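Local coordinates for mandelate racemase / muconate lactonizing enzyme family protein (Agrobacterium tumefaciens, PDB 4DXK) that belongs to the enolase superfamily, mandelate racemase subgroup, and probably acts as a lyase or epimerase on an unidentified substrate, holding a metal ion in its barrel, at residues A[5-10]-A[21-26]; A[91-96]-A[374-379]; A[114-119]-A[339-344]; A[173-178]-A[198-203]; A[214-219]-A[240-245]. All coordinates share one frame; numbering follows the deposited sequence. Where two conformers were deposited one is given.

Contact 1 (A[5-10]-A[21-26]); sequences KLETVR and LVHTDE
The beta hairpin of strands 3-11 and 17-24, in the N-terminal capping domain of the enolase superfamily, joins Lys5, Leu6 and Glu7 to His23, Val22 and Leu21 in antiparallel register. Glu7 and Leu21 form a hydrogen-bonded pair, with Leu21 N to Glu7 O at 2.7 Å and Glu7 N to Leu21 O at 2.9 Å. His23 N reaches Lys5 O at 2.9 Å. On the face that carries Lys5, Glu7, Leu21 and His23, Glu7 runs extended, CG anti to its backbone N (chi1 171°), and sets OE1 2.7 Å from His23 NE2. OE1 lies in the plane of the imidazole, and NE2 meets it on the anti side, 17° out of the carboxylate plane. OE2 of Glu7 is salt-bridged to Arg392, which probably favours the ionised form of this buried acid. The other face is apolar: Leu6 CD2 meets Val22 CG2 at 4.0 Å, branched aliphatics suited to helices 38-53 and 79-99 packing there, while strand 390-396 continues the sheet beside 3-11.

Contact 2 (A[91-96]-A[374-379]); sequences LWDIFG and AGLGME
Asp93 turns CG anti to its backbone N (chi1 -167°) and Leu376 turns CG anti to its carbonyl carbon (chi1 -66°), bringing the carboxylate against the amide and the branched end of Leu376. This is a domain interface: helix 79-99 of the capping domain meets a type II' beta turn, Ala374 to Gly377, which follows strand 367-369 and packs through Leu376 on helix 323-335 of the barrel domain. Leu376 N gives Asp93 OD1 an almost straight bond of 2.9 Å, arriving on the anti side and 28° out of the carboxylate plane. Short aspartate suits this tight place. Gly96 CA lies 3.6 Å from Gly375 N; the absence of side chains at both glycines lets the helix and turn backbones come this close, and Gly375 also has a positive phi. OD2 of Asp93 accepts from Leu31 N, and a water 2.7 Å from it reaches Met378 O. A second water, 2.8 Å from Asp93 OD1, accepts from Gly377 N. Leu376 CD1 rests 3.7 Å from Asp93 CG.

Contact 3 (A[114-119]-A[339-344]); sequences EIRTYN and ALVQES
Backbone bonds run from Gln342 N to Arg116 O (2.9 Å) and from Ser344 N to Tyr118 O (3.0 Å). Thr117, holding OG1 anti to its backbone N (chi1 -166°), donates through it to Gln342 O at 2.6 Å. A small beta-branched alcohol suits this spot, where Ser344 OG lies 2.7 Å from Thr117 OG1. Here 342-343, a short and weakly bonded strand, borders strand 115-118 at the edge of a small mixed sheet, the segments 41° apart in direction. Among apolar contacts, Ile115 CD1 reaches Ala339 CB at 3.8 Å, and its CG2 meets Gln342 CB. One face of the Tyr118 ring receives the Glu343 chain as a CH-pi contact, CG standing 3.8 Å from the centroid, while Val341 CG2 comes 3.8 Å from Tyr118 CD2. The Tyr118 hydroxyl is hydrogen-bonded to Lys172 NZ. Charge and water add more: Arg116 NH2 is salt-bridged to Asp212, NH1 is hydrogen-bonded to Thr169, the guanidinium makes a cation-pi contact with Tyr187 of a neighbouring subunit, and a water bridges Arg116 NE and Leu340 O.

Contact 4 (A[173-178]-A[198-203]); sequences IWPFDA and EPFEKI
Pro199, on helix 190-207, meets two side chains of the 173-178 segment, which leaves barrel strand 170-173 and passes through a type I turn from Trp174 to Asp177. Its CG lies 4.1 Å from Pro175 CB, and its CB lies 4.1 Å from Ile173 CD1. Proline suits both positions: in the helix it has no amide hydrogen to leave unbonded at the kink, and in the turn its fixed phi fits the second residue. Phe200 comes next and touches three residues. With CG anti to the carbonyl carbon (chi1 -61°), its ring reaches across to the turn. Ile173 CD1 stands over one face of that ring, 4.0 Å from the centroid in a CH-pi contact, placed there because CG1 sits between the backbone N and the carbonyl carbon (chi1 60°). Pro175 CG approaches Phe200 CE2 at 3.6 Å, and Phe176 CE2 the same carbon at 3.9 Å. One turn on, Ile203 CD1 comes 4.2 Å from Ile173 CD1. Strand 212-216, which follows helix 190-207 and lies beside 170-173 in the parallel sheet, touches Phe200 through Ile213 and Val215. With no hydrogen bond to fix its direction, the contact between these segments rests on shape, dispersion and buried hydrocarbon.

Contact 5 (A[214-219]-A[240-245]); sequences MVEFHS and WHEDPI. With NA (sodium ion), chain C; PO4 (phosphate ion), chain B.
Glu216 and Glu242 meet at a sodium ion above parallel barrel strands 212-216 and 240-242, at their C-terminal ends. From Glu216 CB, CG goes anti to the backbone N (chi1 165°) and the chain then bends (chi2 74°), laying CG over the centre of the His218 imidazole. CD lies 3.2 Å from the sodium. At the tip OE2 binds sodium at 2.2 Å and comes close to phosphate O4 (2.9 Å), while OE1 accepts from His218 N at 2.9 Å and from a sodium-bound water at 2.6 Å. Glu242 OE2 binds the ion at 2.3 Å, the metal probably offsetting the two carboxylates' repulsion; Glu268, a phosphate oxygen and a second water complete the shell. Glu242 OE1, which takes Trp240 NE1, is also salt-bridged to Lys172. On the same face, earlier in the strands, Met214 CG sits 3.7 Å from the centroid of the five-membered Trp240 ring, SD over the six-membered one. This beta-alpha-beta unit lies between strands 170-173 and 264-266, with helix 253-259 packing on Phe217 and Pro244.

Contacts 1 and 2 belong together: their centres are 13 Å apart, and Ile94 CD1 of contact 2 packs 3.7 Å from Val22 O of contact 1. Both are remote from the metal site held by contact 5, whose centre is about 36 Å from that of contact 1 and about 32 Å from that of contact 2. Around the site stand contact 3, where Tyr118 CD1 touches Met214 SD at 3.5 Å and the side chain of Glu343 lies about 3 Å from the phosphate, and contact 4, about 12 Å from contact 5 between centres. Asp177 OD2 of contact 4 probably bonds to His218 ND1 of contact 5 at 2.6 Å, probably helping to orient the imidazole whose NE2 makes a weak hydrogen bond to the phosphate.

Contact 1 (A[5-10]-A[21-26])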
# COMPACT_ATOMS: atom_id res chain seq x y z
N LYS A 5 29.58 37.45 22.57
CA LYS A 5 28.76 38.43 21.85
C LYS A 5 28.18 37.84 20.58
O LYS A 5 28.81 37.00 19.93
CB LYS A 5 29.58 39.66 21.45
CG LYS A 5 30.36 40.32 22.56
CD LYS A 5 31.35 41.34 22.01
CE LYS A 5 30.67 42.34 21.08
NZ LYS A 5 31.60 43.42 20.65
N LEU A 6 26.99 38.29 20.21
CA LEU A 6 26.43 38.03 18.90
C LEU A 6 26.33 39.34 18.16
O LEU A 6 25.74 40.31 18.66
CB LEU A 6 25.03 37.42 18.97
CG LEU A 6 24.84 36.01 19.50
CD1 LEU A 6 23.45 35.51 19.10
CD2 LEU A 6 25.94 35.08 19.01
N GLU A 7 26.89 39.38 16.96
CA GLU A 7 26.91 40.58 16.15
C GLU A 7 26.20 40.27 14.84
O GLU A 7 26.46 39.23 14.22
CB GLU A 7 28.36 41.00 15.89
CG GLU A 7 28.52 42.13 14.88
CD GLU A 7 29.98 42.45 14.60
OE1 GLU A 7 30.87 41.69 15.02
OE2 GLU A 7 30.23 43.48 13.94
N THR A 8 25.30 41.15 14.41
CA THR A 8 24.72 41.03 13.09
C THR A 8 25.18 42.20 12.23
O THR A 8 25.36 43.32 12.73
CB THR A 8 23.20 40.99 13.14
OG1 THR A 8 22.72 42.06 13.97
CG2 THR A 8 22.72 39.66 13.70
N VAL A 9 25.37 41.94 10.94
CA VAL A 9 25.86 42.94 9.99
C VAL A 9 24.97 42.91 8.76
O VAL A 9 24.68 41.83 8.22
CB VAL A 9 27.31 42.65 9.57
CG1 VAL A 9 27.83 43.73 8.63
CG2 VAL A 9 28.21 42.53 10.79
N ARG A 10 24.56 44.10 8.32
CA ARG A 10 23.83 44.26 7.07
C ARG A 10 24.48 45.35 6.24
O ARG A 10 25.17 46.23 6.78
CB ARG A 10 22.36 44.62 7.32
CG ARG A 10 21.56 43.48 7.94
CD ARG A 10 20.06 43.78 8.05
NE ARG A 10 19.77 44.82 9.04
CZ ARG A 10 19.43 46.07 8.75
NH1 ARG A 10 19.32 46.45 7.48
NH2 ARG A 10 19.19 46.93 9.72
N LEU A 21 27.96 37.13 13.35
CA LEU A 21 29.31 36.91 13.87
C LEU A 21 29.22 36.51 15.33
O LEU A 21 28.59 37.19 16.14
CB LEU A 21 30.19 38.16 13.70
CG LEU A 21 30.67 38.44 12.28
CD1 LEU A 21 29.58 39.06 11.43
CD2 LEU A 21 31.90 39.33 12.29
N VAL A 22 29.82 35.37 15.64
CA VAL A 22 29.77 34.81 16.98
C VAL A 22 31.14 35.02 17.63
O VAL A 22 32.14 34.42 17.22
CB VAL A 22 29.41 33.31 16.95
CG1 VAL A 22 29.39 32.74 18.36
CG2 VAL A 22 28.05 33.11 16.29
N HIS A 23 31.19 35.92 18.61
CA HIS A 23 32.43 36.24 19.30
C HIS A 23 32.59 35.34 20.52
O HIS A 23 31.59 34.94 21.14
CB HIS A 23 32.43 37.70 19.75
CG HIS A 23 32.32 38.68 18.62
ND1 HIS A 23 33.38 39.46 18.22
CD2 HIS A 23 31.28 39.01 17.82
CE1 HIS A 23 33.00 40.23 17.22
NE2 HIS A 23 31.73 39.98 16.96
N THR A 24 33.83 35.03 20.87
CA THR A 24 34.13 34.17 22.01
C THR A 24 35.15 34.81 22.94
O THR A 24 35.87 35.74 22.56
CB THR A 24 34.69 32.80 21.56
OG1 THR A 24 35.93 32.97 20.85
CG2 THR A 24 33.69 32.08 20.65
N ASP A 25 35.24 34.28 24.16
CA ASP A 25 36.21 34.80 25.11
C ASP A 25 37.65 34.52 24.71
O ASP A 25 38.58 35.15 25.23
CB ASP A 25 35.91 34.37 26.55
CG ASP A 25 35.74 32.87 26.72
OD1 ASP A 25 36.04 32.08 25.80
OD2 ASP A 25 35.31 32.48 27.83
N GLU A 26 37.85 33.60 23.77
CA GLU A 26 39.18 33.28 23.26
C GLU A 26 39.55 34.19 22.09
O GLU A 26 40.67 34.14 21.58
CB GLU A 26 39.22 31.81 22.83
CG GLU A 26 40.61 31.26 22.51
CD GLU A 26 40.67 29.75 22.60
OE1 GLU A 26 41.46 29.14 21.84
OE2 GLU A 26 39.95 29.18 23.44

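Contact 2 (A[91-96]-A[374-379])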
# COMPACT_ATOMS: atom_id res chain seq x y z
N LEU A 91 29.36 28.64 14.02
CA LEU A 91 29.94 27.66 14.94
C LEU A 91 30.94 26.74 14.25
O LEU A 91 31.99 26.43 14.81
CB LEU A 91 28.87 26.81 15.64
CG LEU A 91 27.87 27.55 16.52
CD1 LEU A 91 26.93 26.54 17.16
CD2 LEU A 91 28.57 28.41 17.57
N TRP A 92 30.62 26.31 13.04
CA TRP A 92 31.56 25.47 12.30
C TRP A 92 32.86 26.23 11.98
O TRP A 92 33.95 25.66 12.02
CB TRP A 92 30.89 24.89 11.04
CG TRP A 92 30.01 23.73 11.37
CD1 TRP A 92 28.66 23.76 11.59
CD2 TRP A 92 30.43 22.39 11.58
NE1 TRP A 92 28.21 22.50 11.90
CE2 TRP A 92 29.28 21.64 11.91
CE3 TRP A 92 31.67 21.74 11.53
CZ2 TRP A 92 29.34 20.28 12.18
CZ3 TRP A 92 31.72 20.39 11.80
CH2 TRP A 92 30.57 19.67 12.12
N ASP A 93 32.74 27.52 11.68
CA ASP A 93 33.90 28.38 11.46
C ASP A 93 34.75 28.46 12.74
O ASP A 93 35.97 28.29 12.68
CB ASP A 93 33.41 29.76 11.03
CG ASP A 93 34.51 30.66 10.48
OD1 ASP A 93 35.46 30.16 9.82
OD2 ASP A 93 34.38 31.88 10.71
N ILE A 94 34.12 28.68 13.90
CA ILE A 94 34.85 28.67 15.17
C ILE A 94 35.56 27.34 15.41
O ILE A 94 36.72 27.31 15.79
CB ILE A 94 33.91 28.97 16.36
CG1 ILE A 94 33.51 30.44 16.36
CG2 ILE A 94 34.54 28.58 17.70
CD1 ILE A 94 32.30 30.74 17.21
N PHE A 95 34.85 26.23 15.19
CA PHE A 95 35.39 24.90 15.43
C PHE A 95 36.63 24.69 14.53
O PHE A 95 37.66 24.20 14.99
CB PHE A 95 34.27 23.89 15.15
CG PHE A 95 34.60 22.43 15.45
CD1 PHE A 95 35.67 22.05 16.24
CD2 PHE A 95 33.77 21.44 14.93
CE1 PHE A 95 35.91 20.70 16.49
CE2 PHE A 95 34.02 20.10 15.17
CZ PHE A 95 35.09 19.74 15.95
N GLY A 96 36.54 25.10 13.27
CA GLY A 96 37.69 25.02 12.37
C GLY A 96 38.87 25.85 12.84
O GLY A 96 40.02 25.39 12.86
N ALA A 374 41.86 27.62 7.99
CA ALA A 374 41.01 27.00 8.99
C ALA A 374 39.59 27.54 8.93
O ALA A 374 39.35 28.69 8.53
CB ALA A 374 41.61 27.22 10.36
N GLY A 375 38.62 26.72 9.34
CA GLY A 375 37.23 27.13 9.30
C GLY A 375 36.77 27.29 7.87
O GLY A 375 37.02 26.43 7.02
N LEU A 376 36.08 28.40 7.59
CA LEU A 376 35.65 28.73 6.23
C LEU A 376 36.83 29.02 5.32
O LEU A 376 36.77 28.73 4.12
CB LEU A 376 34.77 29.98 6.24
CG LEU A 376 33.41 29.89 6.93
CD1 LEU A 376 32.89 31.30 7.23
CD2 LEU A 376 32.43 29.14 6.04
N GLY A 377 37.86 29.64 5.87
CA GLY A 377 38.94 30.20 5.07
C GLY A 377 38.66 31.63 4.61
O GLY A 377 39.25 32.10 3.63
N MET A 378 37.76 32.32 5.31
CA MET A 378 37.47 33.70 4.97
C MET A 378 36.89 34.44 6.16
O MET A 378 36.32 33.83 7.07
CB MET A 378 36.45 33.76 3.83
CG MET A 378 35.05 33.47 4.33
SD MET A 378 33.83 32.80 3.22
CE MET A 378 33.62 34.08 2.01
N GLU A 379 37.10 35.76 6.17
CA GLU A 379 36.55 36.67 7.16
C GLU A 379 35.87 37.84 6.43
O GLU A 379 36.07 38.00 5.23
CB GLU A 379 37.66 37.21 8.07
CG GLU A 379 38.22 36.22 9.09
CD GLU A 379 39.07 35.10 8.47
OE1 GLU A 379 39.86 35.39 7.54
OE2 GLU A 379 38.94 33.94 8.92
O HOH W 1 35.73 33.96 9.76
O HOH W 2 37.51 31.31 8.39

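Contact 3 (A[114-119]-A[339-344])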
# COMPACT_ATOMS: atom_id res chain seq x y z
N GLU A 114 38.27 19.25 -5.41
CA GLU A 114 37.50 20.24 -6.15
C GLU A 114 36.26 19.52 -6.66
O GLU A 114 36.23 18.28 -6.69
CB GLU A 114 38.31 20.80 -7.32
CG GLU A 114 38.68 19.76 -8.36
CD GLU A 114 39.60 20.30 -9.44
OE1 GLU A 114 39.91 21.51 -9.42
OE2 GLU A 114 40.01 19.50 -10.31
N ILE A 115 35.26 20.28 -7.07
CA ILE A 115 34.03 19.69 -7.56
C ILE A 115 33.51 20.50 -8.74
O ILE A 115 33.70 21.71 -8.80
CB ILE A 115 32.94 19.58 -6.45
CG1 ILE A 115 31.77 18.71 -6.92
CG2 ILE A 115 32.47 20.96 -6.02
CD1 ILE A 115 30.72 18.47 -5.84
N ARG A 116 32.87 19.82 -9.67
CA ARG A 116 32.27 20.48 -10.82
C ARG A 116 31.28 21.54 -10.36
O ARG A 116 30.55 21.33 -9.38
CB ARG A 116 31.57 19.46 -11.72
CG ARG A 116 31.09 20.02 -13.05
CD ARG A 116 30.74 18.90 -14.04
NE ARG A 116 29.44 18.29 -13.76
CZ ARG A 116 28.36 18.40 -14.53
NH1 ARG A 116 28.41 19.09 -15.67
NH2 ARG A 116 27.23 17.81 -14.18
N THR A 117 31.26 22.66 -11.05
CA THR A 117 30.29 23.72 -10.78
C THR A 117 29.27 23.84 -11.92
O THR A 117 29.43 23.22 -12.98
CB THR A 117 30.97 25.07 -10.53
OG1 THR A 117 30.04 26.00 -9.96
CG2 THR A 117 31.51 25.65 -11.83
N TYR A 118 28.21 24.60 -11.69
CA TYR A 118 27.31 25.01 -12.76
C TYR A 118 26.92 26.45 -12.55
O TYR A 118 26.99 26.96 -11.42
CB TYR A 118 26.07 24.11 -12.86
CG TYR A 118 25.00 24.28 -11.79
CD1 TYR A 118 23.95 25.19 -11.95
CD2 TYR A 118 24.99 23.48 -10.66
CE1 TYR A 118 22.96 25.31 -11.00
CE2 TYR A 118 24.00 23.60 -9.69
CZ TYR A 118 22.98 24.52 -9.87
OH TYR A 118 22.00 24.63 -8.91
N ASN A 119 26.50 27.11 -13.63
CA ASN A 119 26.08 28.51 -13.56
C ASN A 119 24.62 28.67 -13.97
O ASN A 119 24.07 27.83 -14.67
CB ASN A 119 26.95 29.39 -14.48
CG ASN A 119 28.37 29.57 -13.96
OD1 ASN A 119 28.68 29.28 -12.81
ND2 ASN A 119 29.24 30.05 -14.84
N ALA A 339 28.02 14.42 -3.07
CA ALA A 339 27.85 15.75 -3.67
C ALA A 339 28.08 15.67 -5.18
O ALA A 339 29.11 15.16 -5.63
CB ALA A 339 28.77 16.77 -3.04
N LEU A 340 27.13 16.17 -5.95
CA LEU A 340 27.14 16.03 -7.41
C LEU A 340 27.77 17.22 -8.11
O LEU A 340 28.60 17.07 -9.00
CB LEU A 340 25.69 15.86 -7.88
CG LEU A 340 25.44 15.74 -9.38
CD1 LEU A 340 26.05 14.46 -9.93
CD2 LEU A 340 23.96 15.77 -9.66
N VAL A 341 27.32 18.41 -7.74
CA VAL A 341 27.81 19.67 -8.29
C VAL A 341 27.67 20.73 -7.23
O VAL A 341 26.85 20.60 -6.31
CB VAL A 341 26.98 20.13 -9.51
CG1 VAL A 341 27.38 19.38 -10.77
CG2 VAL A 341 25.48 20.00 -9.24
N GLN A 342 28.48 21.79 -7.34
CA GLN A 342 28.34 22.96 -6.49
C GLN A 342 28.06 24.19 -7.33
O GLN A 342 28.96 24.70 -8.00
CB GLN A 342 29.59 23.20 -5.64
CG GLN A 342 29.49 24.48 -4.80
CD GLN A 342 28.27 24.45 -3.90
OE1 GLN A 342 28.13 23.56 -3.06
NE2 GLN A 342 27.36 25.42 -4.09
N GLU A 343 26.80 24.64 -7.32
CA GLU A 343 26.38 25.86 -8.00
C GLU A 343 27.24 27.06 -7.63
O GLU A 343 27.63 27.20 -6.46
CB GLU A 343 24.94 26.17 -7.60
CG GLU A 343 24.34 27.32 -8.37
CD GLU A 343 22.94 27.66 -7.93
OE1 GLU A 343 22.62 27.53 -6.72
OE2 GLU A 343 22.14 28.06 -8.79
N SER A 344 27.53 27.92 -8.59
CA SER A 344 28.21 29.16 -8.26
C SER A 344 27.82 30.27 -9.21
O SER A 344 27.19 30.03 -10.23
CB SER A 344 29.73 28.96 -8.25
OG SER A 344 30.23 28.70 -9.56
O HOH W 3 28.60 16.34 -11.73

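Contact 4 (A[173-178]-A[198-203])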
# COMPACT_ATOMS: atom_id res chain seq x y z
N ILE A 173 18.48 27.28 -16.18
CA ILE A 173 17.65 28.35 -16.71
C ILE A 173 16.23 28.23 -16.18
O ILE A 173 15.81 27.16 -15.73
CB ILE A 173 17.66 28.36 -18.26
CG1 ILE A 173 17.11 27.05 -18.82
CG2 ILE A 173 19.07 28.63 -18.78
CD1 ILE A 173 16.93 27.07 -20.34
N TRP A 174 15.49 29.34 -16.20
CA TRP A 174 14.11 29.36 -15.73
C TRP A 174 13.18 30.11 -16.69
O TRP A 174 12.62 31.15 -16.33
CB TRP A 174 14.00 29.91 -14.30
CG TRP A 174 14.79 31.16 -14.00
CD1 TRP A 174 14.35 32.45 -14.09
CD2 TRP A 174 16.13 31.22 -13.51
NE1 TRP A 174 15.35 33.31 -13.70
CE2 TRP A 174 16.45 32.58 -13.34
CE3 TRP A 174 17.09 30.26 -13.20
CZ2 TRP A 174 17.70 33.00 -12.89
CZ3 TRP A 174 18.33 30.67 -12.75
CH2 TRP A 174 18.62 32.03 -12.59
N PRO A 175 13.01 29.58 -17.91
CA PRO A 175 12.26 30.31 -18.93
C PRO A 175 10.74 30.21 -18.78
O PRO A 175 10.05 30.84 -19.58
CB PRO A 175 12.72 29.64 -20.23
CG PRO A 175 13.01 28.24 -19.84
CD PRO A 175 13.56 28.31 -18.43
N PHE A 176 10.24 29.48 -17.80
CA PHE A 176 8.79 29.34 -17.61
C PHE A 176 8.23 30.31 -16.58
O PHE A 176 7.01 30.38 -16.38
CB PHE A 176 8.43 27.90 -17.22
CG PHE A 176 8.80 26.88 -18.26
CD1 PHE A 176 7.92 26.59 -19.29
CD2 PHE A 176 10.03 26.24 -18.23
CE1 PHE A 176 8.26 25.66 -20.27
CE2 PHE A 176 10.37 25.31 -19.20
CZ PHE A 176 9.49 25.02 -20.22
N ASP A 177 9.10 31.07 -15.91
CA ASP A 177 8.65 31.91 -14.80
C ASP A 177 7.70 33.02 -15.27
O ASP A 177 6.73 33.35 -14.58
CB ASP A 177 9.82 32.54 -14.05
CG ASP A 177 10.58 31.54 -13.18
OD1 ASP A 177 10.46 30.32 -13.36
OD2 ASP A 177 11.33 32.02 -12.30
N ALA A 178 7.97 33.60 -16.43
CA ALA A 178 7.12 34.67 -16.95
C ALA A 178 5.70 34.18 -17.20
O ALA A 178 4.72 34.82 -16.82
CB ALA A 178 7.72 35.27 -18.22
N GLU A 198 11.88 27.52 -26.58
CA GLU A 198 12.88 28.01 -27.53
C GLU A 198 14.32 28.10 -27.02
O GLU A 198 15.25 27.77 -27.76
CB GLU A 198 12.41 29.31 -28.17
CG GLU A 198 11.17 29.11 -29.06
CD GLU A 198 10.85 30.31 -29.93
OE1 GLU A 198 10.95 31.45 -29.43
OE2 GLU A 198 10.50 30.10 -31.11
N PRO A 199 14.54 28.52 -25.75
CA PRO A 199 15.93 28.50 -25.28
C PRO A 199 16.56 27.10 -25.31
O PRO A 199 17.76 26.99 -25.56
CB PRO A 199 15.81 28.99 -23.83
CG PRO A 199 14.59 29.83 -23.82
CD PRO A 199 13.64 29.19 -24.79
N PHE A 200 15.77 26.07 -25.04
CA PHE A 200 16.29 24.71 -25.08
C PHE A 200 16.71 24.34 -26.51
O PHE A 200 17.77 23.75 -26.72
CB PHE A 200 15.24 23.72 -24.55
CG PHE A 200 14.87 23.98 -23.12
CD1 PHE A 200 15.58 23.40 -22.08
CD2 PHE A 200 13.81 24.82 -22.81
CE1 PHE A 200 15.24 23.64 -20.76
CE2 PHE A 200 13.46 25.06 -21.49
CZ PHE A 200 14.18 24.48 -20.47
N GLU A 201 15.87 24.70 -27.48
CA GLU A 201 16.17 24.47 -28.89
C GLU A 201 17.47 25.17 -29.27
O GLU A 201 18.33 24.58 -29.93
CB GLU A 201 15.04 25.01 -29.76
CG GLU A 201 13.74 24.24 -29.62
CD GLU A 201 12.53 25.08 -29.98
OE1 GLU A 201 12.64 25.95 -30.87
OE2 GLU A 201 11.47 24.86 -29.37
N LYS A 202 17.59 26.42 -28.86
CA LYS A 202 18.76 27.23 -29.21
C LYS A 202 20.04 26.67 -28.58
O LYS A 202 21.08 26.61 -29.24
CB LYS A 202 18.54 28.70 -28.84
CG LYS A 202 17.35 29.35 -29.55
CD LYS A 202 17.32 30.87 -29.37
CE LYS A 202 15.89 31.39 -29.24
NZ LYS A 202 15.04 31.00 -30.40
N ILE A 203 19.97 26.25 -27.33
CA ILE A 203 21.14 25.66 -26.68
C ILE A 203 21.57 24.37 -27.37
O ILE A 203 22.75 24.18 -27.66
CB ILE A 203 20.88 25.38 -25.18
CG1 ILE A 203 20.71 26.69 -24.42
CG2 ILE A 203 22.03 24.57 -24.58
CD1 ILE A 203 20.09 26.54 -23.04

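Contact 5 (A[214-219]-A[240-245])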
# COMPACT_ATOMS: atom_id res chain seq x y z
N MET A 214 19.86 22.24 -16.66
CA MET A 214 18.99 22.17 -15.49
C MET A 214 17.84 23.15 -15.68
O MET A 214 18.04 24.25 -16.21
CB MET A 214 19.77 22.55 -14.24
CG MET A 214 20.86 21.56 -13.90
SD MET A 214 22.31 22.40 -13.29
CE MET A 214 23.39 21.00 -13.00
N VAL A 215 16.64 22.76 -15.24
CA VAL A 215 15.49 23.65 -15.34
C VAL A 215 15.02 24.00 -13.95
O VAL A 215 14.74 23.11 -13.13
CB VAL A 215 14.35 23.01 -16.12
CG1 VAL A 215 13.27 24.05 -16.38
CG2 VAL A 215 14.86 22.42 -17.43
N GLU A 216 14.94 25.29 -13.70
CA GLU A 216 14.44 25.83 -12.46
C GLU A 216 13.01 26.31 -12.67
O GLU A 216 12.75 27.00 -13.66
CB GLU A 216 15.31 27.04 -12.10
CG GLU A 216 14.72 27.91 -11.05
CD GLU A 216 14.84 27.26 -9.72
OE1 GLU A 216 13.88 26.58 -9.29
OE2 GLU A 216 15.92 27.39 -9.12
N PHE A 217 12.10 25.96 -11.77
CA PHE A 217 10.71 26.41 -11.84
C PHE A 217 10.28 27.31 -10.69
O PHE A 217 9.17 27.85 -10.70
CB PHE A 217 9.75 25.22 -11.91
CG PHE A 217 9.89 24.40 -13.16
CD1 PHE A 217 9.33 24.84 -14.36
CD2 PHE A 217 10.58 23.19 -13.16
CE1 PHE A 217 9.43 24.09 -15.51
CE2 PHE A 217 10.69 22.44 -14.32
CZ PHE A 217 10.11 22.89 -15.49
N HIS A 218 11.14 27.43 -9.69
CA HIS A 218 10.89 28.31 -8.54
C HIS A 218 9.55 28.05 -7.84
O HIS A 218 8.96 28.97 -7.28
CB HIS A 218 10.99 29.77 -8.96
CG HIS A 218 12.39 30.21 -9.26
ND1 HIS A 218 12.73 30.87 -10.43
CD2 HIS A 218 13.53 30.09 -8.55
CE1 HIS A 218 14.03 31.15 -10.41
NE2 HIS A 218 14.54 30.68 -9.28
N SER A 219 9.09 26.81 -7.87
CA SER A 219 7.84 26.40 -7.21
C SER A 219 6.62 27.19 -7.66
O SER A 219 5.67 27.36 -6.89
CB SER A 219 7.97 26.46 -5.69
OG SER A 219 8.82 25.41 -5.25
N TRP A 240 17.72 18.05 -14.75
CA TRP A 240 16.84 17.98 -13.59
C TRP A 240 15.74 19.02 -13.70
O TRP A 240 15.89 20.00 -14.43
CB TRP A 240 17.62 18.05 -12.27
CG TRP A 240 18.13 19.38 -11.75
CD1 TRP A 240 17.48 20.59 -11.70
CD2 TRP A 240 19.39 19.58 -11.09
NE1 TRP A 240 18.27 21.53 -11.06
CE2 TRP A 240 19.44 20.92 -10.67
CE3 TRP A 240 20.48 18.75 -10.83
CZ2 TRP A 240 20.55 21.45 -10.01
CZ3 TRP A 240 21.57 19.27 -10.15
CH2 TRP A 240 21.60 20.61 -9.76
N HIS A 241 14.64 18.78 -12.99
CA HIS A 241 13.52 19.71 -12.92
C HIS A 241 13.37 20.13 -11.48
O HIS A 241 12.93 19.35 -10.63
CB HIS A 241 12.23 19.06 -13.44
CG HIS A 241 12.24 18.80 -14.91
ND1 HIS A 241 11.22 18.14 -15.56
CD2 HIS A 241 13.15 19.11 -15.87
CE1 HIS A 241 11.50 18.05 -16.85
NE2 HIS A 241 12.67 18.62 -17.06
N GLU A 242 13.77 21.37 -11.21
CA GLU A 242 13.91 21.85 -9.84
C GLU A 242 12.67 22.60 -9.39
O GLU A 242 12.18 23.51 -10.08
CB GLU A 242 15.14 22.76 -9.76
CG GLU A 242 15.46 23.29 -8.36
CD GLU A 242 16.78 24.04 -8.33
OE1 GLU A 242 17.62 23.84 -9.23
OE2 GLU A 242 16.98 24.87 -7.41
N ASP A 243 12.17 22.23 -8.22
CA ASP A 243 11.01 22.87 -7.61
C ASP A 243 9.87 23.07 -8.61
O ASP A 243 9.38 24.18 -8.80
CB ASP A 243 11.43 24.18 -6.93
CG ASP A 243 12.27 23.94 -5.70
OD1 ASP A 243 12.08 22.89 -5.07
OD2 ASP A 243 13.12 24.78 -5.36
N PRO A 244 9.42 21.97 -9.24
CA PRO A 244 8.37 22.11 -10.26
C PRO A 244 7.03 22.58 -9.70
O PRO A 244 6.23 23.17 -10.45
CB PRO A 244 8.24 20.70 -10.82
CG PRO A 244 8.73 19.80 -9.71
CD PRO A 244 9.85 20.57 -9.09
N ILE A 245 6.78 22.28 -8.43
CA ILE A 245 5.57 22.68 -7.72
C ILE A 245 6.00 23.16 -6.33
O ILE A 245 7.16 23.02 -5.96
CB ILE A 245 4.53 21.53 -7.59
CG1 ILE A 245 5.11 20.37 -6.76
CG2 ILE A 245 4.04 21.06 -8.96
CD1 ILE A 245 4.06 19.33 -6.38
NA NA C . 16.57 27.13 -7.08
P PO4 B . 18.69 29.30 -8.10
O1 PO4 B . 18.43 27.89 -7.59
O2 PO4 B . 18.55 30.29 -6.97
O3 PO4 B . 20.08 29.46 -8.66
O4 PO4 B . 17.69 29.63 -9.18
O HOH W 4 14.31 26.74 -6.73
O HOH W 5 11.63 27.00 -5.57
O HOH W 6 16.12 29.40 -6.65